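Local coordinates for protein peroxide stress regulator PerR, FUR family (Streptococcus pyogenes, PDB 4LMY) that probably binds DNA as a dimeric, zinc-containing repressor of the FUR family and regulates the genes of the peroxide stress response, at residues 18-22 with 23-27; 33-36 with 37-41; 48-51 with 52-56; 64-67 with 68-72. One frame throughout, in Å; residues are numbered along the deposited sequence.

Interaction 1: 18-22 with 23-27. With ZN (zinc ion), chain E.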
loop_
_atom_site.group_PDB
_atom_site.type_symbol
_atom_site.label_atom_id
_atom_site.label_comp_id
_atom_site.label_asym_id
_atom_site.label_seq_id
_atom_site.Cartn_x
_atom_site.Cartn_y
_atom_site.Cartn_z
ATOM N N GLU B 18 -12.438 2.149 17.108
ATOM C CA GLU B 18 -13.230 0.923 17.156
ATOM C C GLU B 18 -12.657 -0.079 18.157
ATOM O O GLU B 18 -13.392 -0.646 18.963
ATOM C CB GLU B 18 -13.344 0.288 15.767
ATOM C CG GLU B 18 -14.107 -1.032 15.739
ATOM C CD GLU B 18 -15.578 -0.881 16.100
ATOM O OE1 GLU B 18 -16.206 -1.898 16.467
ATOM O OE2 GLU B 18 -16.111 0.246 16.010
ATOM N N HIS B 19 -11.344 -0.281 18.106
ATOM C CA HIS B 19 -10.663 -1.173 19.041
ATOM C C HIS B 19 -10.826 -0.696 20.482
ATOM O O HIS B 19 -11.074 -1.497 21.384
ATOM C CB HIS B 19 -9.176 -1.286 18.701
ATOM C CG HIS B 19 -8.880 -2.224 17.570
ATOM N ND1 HIS B 19 -8.367 -3.489 17.769
ATOM C CD2 HIS B 19 -9.016 -2.080 16.231
ATOM C CE1 HIS B 19 -8.204 -4.084 16.602
ATOM N NE2 HIS B 19 -8.588 -3.252 15.651
ATOM N N LEU B 20 -10.681 0.609 20.693
ATOM C CA LEU B 20 -10.813 1.181 22.032
ATOM C C LEU B 20 -12.241 1.069 22.568
ATOM O O LEU B 20 -12.441 0.775 23.747
ATOM C CB LEU B 20 -10.345 2.639 22.058
ATOM C CG LEU B 20 -8.851 2.883 21.832
ATOM C CD1 LEU B 20 -8.503 4.345 22.073
ATOM C CD2 LEU B 20 -8.007 1.969 22.704
ATOM N N ARG B 21 -13.227 1.306 21.704
ATOM C CA ARG B 21 -14.629 1.143 22.080
ATOM C C ARG B 21 -14.908 -0.298 22.480
ATOM O O ARG B 21 -15.600 -0.555 23.467
ATOM C CB ARG B 21 -15.559 1.528 20.929
ATOM C CG ARG B 21 -15.685 3.015 20.666
ATOM C CD ARG B 21 -16.808 3.289 19.675
ATOM N NE ARG B 21 -16.606 4.539 18.951
ATOM C CZ ARG B 21 -16.181 4.615 17.695
ATOM N NH1 ARG B 21 -15.918 3.509 17.007
ATOM N NH2 ARG B 21 -16.024 5.800 17.122
ATOM N N GLU B 22 -14.366 -1.232 21.703
ATOM C CA GLU B 22 -14.516 -2.657 21.982
ATOM C C GLU B 22 -14.030 -3.002 23.386
ATOM O O GLU B 22 -14.571 -3.896 24.036
ATOM C CB GLU B 22 -13.755 -3.491 20.947
ATOM C CG GLU B 22 -14.448 -3.604 19.599
ATOM C CD GLU B 22 -13.593 -4.308 18.559
ATOM O OE1 GLU B 22 -12.387 -4.521 18.819
ATOM O OE2 GLU B 22 -14.126 -4.650 17.482
ATOM N N LYS B 23 -13.019 -2.277 23.852
ATOM C CA LYS B 23 -12.439 -2.517 25.169
ATOM C C LYS B 23 -13.038 -1.608 26.242
ATOM O O LYS B 23 -12.569 -1.595 27.381
ATOM C CB LYS B 23 -10.924 -2.322 25.126
ATOM C CG LYS B 23 -10.222 -3.107 24.032
ATOM C CD LYS B 23 -10.427 -4.600 24.196
ATOM C CE LYS B 23 -9.130 -5.351 23.947
ATOM N NZ LYS B 23 -8.092 -4.976 24.948
ATOM N N HIS B 24 -14.067 -0.852 25.866
ATOM C CA HIS B 24 -14.736 0.086 26.771
ATOM C C HIS B 24 -13.791 1.140 27.341
ATOM O O HIS B 24 -13.885 1.501 28.515
ATOM C CB HIS B 24 -15.447 -0.653 27.910
ATOM C CG HIS B 24 -16.402 -1.707 27.444
ATOM N ND1 HIS B 24 -16.085 -3.047 27.437
ATOM C CD2 HIS B 24 -17.667 -1.617 26.967
ATOM C CE1 HIS B 24 -17.113 -3.739 26.978
ATOM N NE2 HIS B 24 -18.084 -2.895 26.686
ATOM N N ILE B 25 -12.880 1.629 26.509
ATOM C CA ILE B 25 -11.982 2.702 26.912
ATOM C C ILE B 25 -12.559 4.039 26.458
ATOM O O ILE B 25 -12.864 4.217 25.279
ATOM C CB ILE B 25 -10.577 2.505 26.321
ATOM C CG1 ILE B 25 -9.988 1.174 26.797
ATOM C CG2 ILE B 25 -9.669 3.667 26.696
ATOM C CD1 ILE B 25 -8.666 0.827 26.158
ATOM N N ARG B 26 -12.720 4.966 27.399
ATOM C CA ARG B 26 -13.336 6.260 27.109
ATOM C C ARG B 26 -12.563 7.025 26.044
ATOM O O ARG B 26 -11.335 7.096 26.079
ATOM C CB ARG B 26 -13.454 7.107 28.380
ATOM C CG ARG B 26 -14.031 8.502 28.150
ATOM C CD ARG B 26 -14.201 9.262 29.459
ATOM N NE ARG B 26 -14.705 10.618 29.247
ATOM C CZ ARG B 26 -15.994 10.947 29.243
ATOM N NH1 ARG B 26 -16.919 10.018 29.441
ATOM N NH2 ARG B 26 -16.358 12.206 29.043
ATOM N N ILE B 27 -13.296 7.587 25.092
ATOM C CA ILE B 27 -12.686 8.357 24.021
ATOM C C ILE B 27 -12.885 9.848 24.266
ATOM O O ILE B 27 -13.900 10.429 23.883
ATOM C CB ILE B 27 -13.247 7.938 22.651
ATOM C CG1 ILE B 27 -12.987 6.448 22.419
ATOM C CG2 ILE B 27 -12.621 8.754 21.538
ATOM C CD1 ILE B 27 -13.596 5.913 21.151
HETATM ZN ZN ZN E . -8.726 -3.586 13.522
#

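Interaction 2: 33-36 with 37-41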
loop_
_atom_site.group_PDB
_atom_site.type_symbol
_atom_site.label_atom_id
_atom_site.label_comp_id
_atom_site.label_asym_id
_atom_site.label_seq_id
_atom_site.Cartn_x
_atom_site.Cartn_y
_atom_site.Cartn_z
ATOM N N ALA B 33 -7.256 13.692 19.774
ATOM C CA ALA B 33 -6.223 14.601 19.286
ATOM C C ALA B 33 -4.853 13.935 19.232
ATOM O O ALA B 33 -4.099 14.123 18.279
ATOM C CB ALA B 33 -6.168 15.845 20.146
ATOM N N ILE B 34 -4.535 13.155 20.257
ATOM C CA ILE B 34 -3.239 12.492 20.330
ATOM C C ILE B 34 -3.124 11.371 19.292
ATOM O O ILE B 34 -2.080 11.208 18.656
ATOM C CB ILE B 34 -2.958 11.980 21.759
ATOM C CG1 ILE B 34 -2.773 13.171 22.703
ATOM C CG2 ILE B 34 -1.729 11.091 21.785
ATOM C CD1 ILE B 34 -2.670 12.798 24.160
ATOM N N ILE B 35 -4.205 10.620 19.107
ATOM C CA ILE B 35 -4.247 9.585 18.075
ATOM C C ILE B 35 -4.007 10.187 16.693
ATOM O O ILE B 35 -3.151 9.714 15.945
ATOM C CB ILE B 35 -5.586 8.828 18.079
ATOM C CG1 ILE B 35 -5.738 8.028 19.375
ATOM C CG2 ILE B 35 -5.679 7.895 16.871
ATOM C CD1 ILE B 35 -7.151 7.565 19.649
ATOM N N SER B 36 -4.758 11.235 16.369
ATOM C CA SER B 36 -4.633 11.899 15.073
ATOM C C SER B 36 -3.239 12.477 14.893
ATOM O O SER B 36 -2.650 12.375 13.817
ATOM C CB SER B 36 -5.674 13.011 14.929
ATOM O OG SER B 36 -6.987 12.485 14.900
ATOM N N TYR B 37 -2.719 13.086 15.955
ATOM C CA TYR B 37 -1.369 13.638 15.940
ATOM C C TYR B 37 -0.343 12.566 15.585
ATOM O O TYR B 37 0.513 12.778 14.727
ATOM C CB TYR B 37 -1.026 14.258 17.299
ATOM C CG TYR B 37 0.384 14.805 17.393
ATOM C CD1 TYR B 37 1.439 13.995 17.800
ATOM C CD2 TYR B 37 0.658 16.131 17.088
ATOM C CE1 TYR B 37 2.727 14.486 17.889
ATOM C CE2 TYR B 37 1.947 16.633 17.176
ATOM C CZ TYR B 37 2.976 15.805 17.579
ATOM O OH TYR B 37 4.260 16.294 17.672
ATOM N N MET B 38 -0.438 11.418 16.251
ATOM C CA MET B 38 0.503 10.322 16.048
ATOM C C MET B 38 0.394 9.737 14.645
ATOM O O MET B 38 1.401 9.389 14.028
ATOM C CB MET B 38 0.293 9.226 17.096
ATOM C CG MET B 38 0.676 9.640 18.511
ATOM S SD MET B 38 2.371 10.244 18.608
ATOM C CE MET B 38 3.275 8.788 18.089
ATOM N N ILE B 39 -0.835 9.634 14.148
ATOM C CA ILE B 39 -1.080 9.137 12.798
ATOM C C ILE B 39 -0.460 10.054 11.750
ATOM O O ILE B 39 0.149 9.589 10.783
ATOM C CB ILE B 39 -2.592 8.980 12.528
ATOM C CG1 ILE B 39 -3.144 7.803 13.329
ATOM C CG2 ILE B 39 -2.865 8.776 11.040
ATOM C CD1 ILE B 39 -4.628 7.644 13.222
ATOM N N GLN B 40 -0.603 11.360 11.952
ATOM C CA GLN B 40 -0.112 12.339 10.989
ATOM C C GLN B 40 1.384 12.603 11.120
ATOM O O GLN B 40 2.006 13.127 10.195
ATOM C CB GLN B 40 -0.875 13.657 11.122
ATOM C CG GLN B 40 -2.347 13.564 10.774
ATOM C CD GLN B 40 -2.953 14.917 10.461
ATOM O OE1 GLN B 40 -2.349 15.957 10.724
ATOM N NE2 GLN B 40 -4.150 14.910 9.888
ATOM N N SER B 41 1.959 12.248 12.266
ATOM C CA SER B 41 3.361 12.556 12.531
ATOM C C SER B 41 4.311 11.859 11.560
ATOM O O SER B 41 4.269 10.641 11.389
ATOM C CB SER B 41 3.739 12.223 13.976
ATOM O OG SER B 41 5.033 12.721 14.279
#

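Interaction 3: 48-51 with 52-56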
loop_
_atom_site.group_PDB
_atom_site.type_symbol
_atom_site.label_atom_id
_atom_site.label_comp_id
_atom_site.label_asym_id
_atom_site.label_seq_id
_atom_site.Cartn_x
_atom_site.Cartn_y
_atom_site.Cartn_z
ATOM N N ASP B 48 7.465 14.754 25.279
ATOM C CA ASP B 48 7.552 16.203 25.429
ATOM C C ASP B 48 7.138 16.924 24.152
ATOM O O ASP B 48 6.444 17.938 24.206
ATOM C CB ASP B 48 8.967 16.631 25.825
ATOM C CG ASP B 48 9.056 18.110 26.155
ATOM O OD1 ASP B 48 8.440 18.533 27.156
ATOM O OD2 ASP B 48 9.743 18.848 25.419
ATOM N N LYS B 49 7.569 16.395 23.010
ATOM C CA LYS B 49 7.234 16.979 21.714
ATOM C C LYS B 49 5.729 16.972 21.481
ATOM O O LYS B 49 5.152 17.984 21.083
ATOM C CB LYS B 49 7.934 16.231 20.579
ATOM C CG LYS B 49 7.510 16.697 19.191
ATOM C CD LYS B 49 8.624 17.443 18.482
ATOM C CE LYS B 49 8.136 18.061 17.180
ATOM N NZ LYS B 49 7.554 19.419 17.377
ATOM N N ILE B 50 5.104 15.824 21.728
ATOM C CA ILE B 50 3.655 15.700 21.628
ATOM C C ILE B 50 2.985 16.732 22.526
ATOM O O ILE B 50 2.091 17.463 22.098
ATOM C CB ILE B 50 3.180 14.298 22.056
ATOM C CG1 ILE B 50 3.834 13.214 21.197
ATOM C CG2 ILE B 50 1.664 14.208 21.989
ATOM C CD1 ILE B 50 3.580 11.805 21.694
ATOM N N TYR B 51 3.442 16.788 23.773
ATOM C CA TYR B 51 2.924 17.727 24.755
ATOM C C TYR B 51 3.040 19.174 24.281
ATOM O O TYR B 51 2.075 19.932 24.348
ATOM C CB TYR B 51 3.652 17.535 26.090
ATOM C CG TYR B 51 3.402 18.626 27.104
ATOM C CD1 TYR B 51 2.120 18.903 27.556
ATOM C CD2 TYR B 51 4.455 19.370 27.621
ATOM C CE1 TYR B 51 1.889 19.901 28.484
ATOM C CE2 TYR B 51 4.235 20.368 28.551
ATOM C CZ TYR B 51 2.949 20.629 28.979
ATOM O OH TYR B 51 2.723 21.621 29.905
ATOM N N ARG B 52 4.217 19.548 23.790
ATOM C CA ARG B 52 4.454 20.918 23.338
ATOM C C ARG B 52 3.628 21.295 22.108
ATOM O O ARG B 52 3.164 22.431 21.991
ATOM C CB ARG B 52 5.944 21.156 23.068
ATOM C CG ARG B 52 6.780 21.341 24.327
ATOM C CD ARG B 52 8.217 21.734 24.004
ATOM N NE ARG B 52 9.026 20.599 23.564
ATOM C CZ ARG B 52 9.302 20.320 22.294
ATOM N NH1 ARG B 52 8.837 21.096 21.324
ATOM N NH2 ARG B 52 10.047 19.265 21.994
ATOM N N ASP B 53 3.441 20.345 21.198
ATOM C CA ASP B 53 2.718 20.611 19.956
ATOM C C ASP B 53 1.209 20.737 20.151
ATOM O O ASP B 53 0.549 21.498 19.445
ATOM C CB ASP B 53 3.020 19.538 18.908
ATOM C CG ASP B 53 4.386 19.706 18.279
ATOM O OD1 ASP B 53 5.006 20.773 18.478
ATOM O OD2 ASP B 53 4.837 18.778 17.576
ATOM N N LEU B 54 0.666 19.987 21.105
ATOM C CA LEU B 54 -0.776 19.992 21.339
ATOM C C LEU B 54 -1.199 20.997 22.408
ATOM O O LEU B 54 -2.377 21.338 22.515
ATOM C CB LEU B 54 -1.265 18.588 21.704
ATOM C CG LEU B 54 -1.240 17.568 20.564
ATOM C CD1 LEU B 54 -1.580 16.179 21.076
ATOM C CD2 LEU B 54 -2.211 17.986 19.475
ATOM N N GLN B 55 -0.231 21.459 23.196
ATOM C CA GLN B 55 -0.472 22.443 24.255
ATOM C C GLN B 55 -1.339 23.660 23.871
ATOM O O GLN B 55 -2.243 24.021 24.625
ATOM C CB GLN B 55 0.854 22.900 24.885
ATOM C CG GLN B 55 0.742 24.136 25.764
ATOM C CD GLN B 55 -0.091 23.898 27.007
ATOM O OE1 GLN B 55 -0.278 22.759 27.435
ATOM N NE2 GLN B 55 -0.598 24.975 27.594
ATOM N N PRO B 56 -1.071 24.298 22.711
ATOM C CA PRO B 56 -1.909 25.447 22.336
ATOM C C PRO B 56 -3.401 25.128 22.192
ATOM O O PRO B 56 -4.235 25.912 22.647
ATOM C CB PRO B 56 -1.333 25.867 20.982
ATOM C CG PRO B 56 0.084 25.434 21.036
ATOM C CD PRO B 56 0.059 24.132 21.777
#

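Interaction 4: 64-67 with 68-72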
loop_
_atom_site.group_PDB
_atom_site.type_symbol
_atom_site.label_atom_id
_atom_site.label_comp_id
_atom_site.label_asym_id
_atom_site.label_seq_id
_atom_site.Cartn_x
_atom_site.Cartn_y
_atom_site.Cartn_z
ATOM N N ALA B 64 1.656 14.438 31.984
ATOM C CA ALA B 64 1.039 13.238 32.536
ATOM C C ALA B 64 -0.087 12.736 31.633
ATOM O O ALA B 64 -0.251 11.532 31.448
ATOM C CB ALA B 64 0.518 13.513 33.938
ATOM N N THR B 65 -0.846 13.669 31.067
ATOM C CA THR B 65 -1.925 13.327 30.148
ATOM C C THR B 65 -1.377 12.601 28.924
ATOM O O THR B 65 -1.927 11.593 28.486
ATOM C CB THR B 65 -2.687 14.582 29.693
ATOM O OG1 THR B 65 -3.240 15.244 30.837
ATOM C CG2 THR B 65 -3.808 14.210 28.737
ATOM N N VAL B 66 -0.279 13.120 28.384
ATOM C CA VAL B 66 0.371 12.507 27.232
ATOM C C VAL B 66 0.872 11.097 27.554
ATOM O O VAL B 66 0.639 10.162 26.786
ATOM C CB VAL B 66 1.520 13.386 26.699
ATOM C CG1 VAL B 66 2.236 12.691 25.556
ATOM C CG2 VAL B 66 0.983 14.744 26.254
ATOM N N TYR B 67 1.545 10.947 28.692
ATOM C CA TYR B 67 2.008 9.636 29.146
ATOM C C TYR B 67 0.845 8.652 29.270
ATOM O O TYR B 67 0.943 7.501 28.841
ATOM C CB TYR B 67 2.711 9.759 30.501
ATOM C CG TYR B 67 4.171 10.154 30.437
ATOM C CD1 TYR B 67 5.033 9.574 29.513
ATOM C CD2 TYR B 67 4.691 11.096 31.314
ATOM C CE1 TYR B 67 6.371 9.928 29.462
ATOM C CE2 TYR B 67 6.026 11.456 31.270
ATOM C CZ TYR B 67 6.861 10.871 30.341
ATOM O OH TYR B 67 8.188 11.229 30.298
ATOM N N ASN B 68 -0.252 9.118 29.861
ATOM C CA ASN B 68 -1.436 8.287 30.061
ATOM C C ASN B 68 -1.987 7.769 28.739
ATOM O O ASN B 68 -2.313 6.587 28.606
ATOM C CB ASN B 68 -2.529 9.059 30.803
ATOM C CG ASN B 68 -2.197 9.287 32.267
ATOM O OD1 ASN B 68 -1.336 8.615 32.832
ATOM N ND2 ASN B 68 -2.886 10.236 32.887
ATOM N N ASN B 69 -2.083 8.662 27.762
ATOM C CA ASN B 69 -2.610 8.302 26.451
ATOM C C ASN B 69 -1.672 7.386 25.671
ATOM O O ASN B 69 -2.120 6.448 25.012
ATOM C CB ASN B 69 -2.928 9.559 25.640
ATOM C CG ASN B 69 -4.267 10.164 26.006
ATOM O OD1 ASN B 69 -5.293 9.821 25.420
ATOM N ND2 ASN B 69 -4.265 11.070 26.980
ATOM N N LEU B 70 -0.374 7.664 25.746
ATOM C CA LEU B 70 0.628 6.827 25.092
ATOM C C LEU B 70 0.627 5.414 25.669
ATOM O O LEU B 70 0.806 4.439 24.941
ATOM C CB LEU B 70 2.021 7.447 25.223
ATOM C CG LEU B 70 2.268 8.741 24.443
ATOM C CD1 LEU B 70 3.636 9.311 24.767
ATOM C CD2 LEU B 70 2.120 8.517 22.943
ATOM N N LYS B 71 0.417 5.318 26.979
ATOM C CA LYS B 71 0.353 4.032 27.668
ATOM C C LYS B 71 -0.762 3.156 27.104
ATOM O O LYS B 71 -0.564 1.966 26.859
ATOM C CB LYS B 71 0.148 4.247 29.169
ATOM C CG LYS B 71 -0.223 2.994 29.943
ATOM C CD LYS B 71 0.851 2.626 30.951
ATOM C CE LYS B 71 0.233 2.138 32.252
ATOM N NZ LYS B 71 -0.737 1.029 32.029
ATOM N N VAL B 72 -1.930 3.755 26.895
ATOM C CA VAL B 72 -3.061 3.045 26.309
ATOM C C VAL B 72 -2.744 2.594 24.885
ATOM O O VAL B 72 -2.943 1.432 24.533
ATOM C CB VAL B 72 -4.334 3.917 26.304
ATOM C CG1 VAL B 72 -5.416 3.284 25.441
ATOM C CG2 VAL B 72 -4.835 4.137 27.728
#

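Interaction 1: 18-22 with 23-27
Leu-20 and Ile-25 meet across the C-terminal end of helix 12-22, and the backbone bonds there fit a Schellman motif. Ile-25 N donates to Leu-20 O over 2.9 Å, almost straight at 170°, and His-24 N closes the smaller loop to Arg-21 O at 2.9 Å, rising well above that carbonyl's plane. His-24 is the C-prime residue, with a positive phi of 59°; Arg-21 O lies over one face of its imidazole, toward the rim. Lys-23 N makes two weak bonds, to His-19 O and Leu-20 O.

The apolar contacts bracket this turn. Leu-20 CD2 touches Ile-25 CD1 at 3.7 Å, the hydrophobic pairing characteristic of a Schellman end, and both side chains also reach Val-72 of helix 63-75. On another side, CD1 of Ile-27 rests on CG of Arg-21 at 3.6 Å, where the arginine chain is extended from CG to NE.

Among charged and metal-binding groups, Arg-21 NH1 pairs with Glu-18 OE2 at 3.4 Å, with OE2 at the guanidinium edge and in its plane. Lys-23 NZ turns to Glu-76. One turn back, His-19 NE2 binds zinc at 2.2 Å beside His-4, His-6, His-97 and His-99, and Glu-22 OE2 bonds His-6 ND1. The helix end thus supplies both a first-shell ligand and a second-shell carboxylate that probably orients a neighbouring ligand.

Interaction 2: 33-36 with 37-41
At the edge of the Tyr-37 ring, in the ring plane, lies Met-38 SD, 3.9 Å from Tyr-37 CD1. The ring stands out from the flank of helix 29-40 because CG is anti to the backbone N (chi1 178°), while CB of Tyr-37 meets Ala-33 O at 3.2 Å. The hydroxyl is engaged by Asp-53 of helix 47-54, a hydrogen bond that fixes the far end of the ring.

The apolar contacts follow the four-residue spacing of the helix. Ile-35 and Ile-39 lie side by side and point the same way, with CG2 of the former 3.8 Å from CD1 of the latter. The next pair is looser: Ile-34 CG2 stands 4.3 Å from Met-38 CG. In the methionine, the bend at chi2 (-55°) turns SD toward the tyrosine, and a second at chi3 sets the terminal CE.

Regular backbone bonds support this spacing, for example Met-38 N to Ile-34 O at 2.9 Å and Ile-39 N to Ile-35 O at 2.9 Å. CG1 of Ile-39, beside its own backbone N, lies 3.2 Å from Ile-35 O. Ser-36 OG reaches back to Lys-32 O.

Different flanks of this helix face different neighbours: Ile-35 packs on Val-16 and Leu-17 of helix 12-22, Tyr-37 and Met-38 on Ile-50 of helix 47-54, and Met-38 and Ile-39 on Phe-94 of strand 91-94.

Interaction 3: 48-51 with 52-56
Two salt bridges of i to i+4 spacing link successive turns of helix 47-54, Asp-48 with Arg-52 and, beside helix 29-40, Lys-49 with Asp-53. Arg-52 NE donates to Asp-48 OD2 over 2.6 Å at 170°. The acceptor sits at the guanidinium edge, in its plane, whereas the donor approaches from above the carboxylate, the two planes being 54° apart. A bend at chi3 (-78°) swings the guanidinium back along the helix, so that CA of Lys-49 lies over one face, toward its rim.

This short helix precedes helix 63-75, and the pair is consistent with the helix-turn-helix of the winged-helix domain of FUR proteins. Its inner side is apolar: Ile-50 CG2 meets Leu-54 CD1 at 3.9 Å, with Ile-50 also packing on Val-66 and Leu-70.

Lys-49 NZ grips the carboxylate of Asp-53 at OD2 (2.8 Å), on the syn side, and weakly at OD1 (3.1 Å). OD2 also bonds the hydroxyl of Tyr-37, and two donors on one oxygen would probably favour the charged carboxylate. Lys-49 NZ and Arg-52 NH1 approach to 4.5 Å, a like-charge proximity probably eased by the two acids. Beyond them, Gln-55 OE1 lies 3.7 Å from Tyr-51 CE1, oblique to the ring.

Interaction 4: 64-67 with 68-72
Thr-65 and Asn-69 belong to an intrahelical contact on helix 63-75, whose place after helix 47-54 fits the recognition helix of a FUR-family winged helix-turn-helix. That the contact is intrahelical is shown by i to i+4 backbone bonds, including Asn-68 N to Ala-64 O at 2.9 Å and Lys-71 N to Tyr-67 O at 2.9 Å. Two side-chain pairs four residues apart, Thr-65 with Asn-69 and Val-66 with Leu-70, lie side by side.

On the buried side CG1 of Val-66, anti to the backbone N (chi1 177°), meets Leu-70 CD1 at 3.7 Å, and Val-66 also packs on Met-61. Another side faces helix 29-40: Asn-69 packs on Thr-30 and Ile-34, its OD1 accepting from Arg-31 NE. Tyr-67, Asn-68 and Lys-71 lie toward solvent, and Asn-68 folds its CG to within 3.1 Å of Ala-64 O.

The amide of Asn-69 is thus held at both ends. Its carbonyl takes the arginine, while ND2 returns to the helix beside Thr-65 CG2, 3.6 Å away. Thr-65 O consequently accepts two bonds from opposite faces of its carbonyl plane, Asn-69 N at 3.0 Å and Asn-69 ND2 at 2.8 Å, the latter nearly straight at 170°.

The four contacts sit on consecutive helices or helix ends and pack into one small helical body. Interactions 2 and 4 each touch all the others: Ile-35 CD1 of interaction 2 is 4.3 Å from Leu-20 CD1 of interaction 1, Met-38 SD is 3.7 Å from Ile-50 CD1 of interaction 3, and Ile-34 CD1 is 3.6 Å from Asn-69 CB of interaction 4. Interactions 3 and 4 join through Ile-50 CD1 and Leu-70 CD2 at 3.8 Å. Interaction 1 reaches interaction 4 through Val-72, but its nearest atoms stay about 13 Å from interaction 3. Interaction 1 alone supplies a zinc ligand, and its packing on Val-72 probably links the metal site to the helices thought to bind DNA.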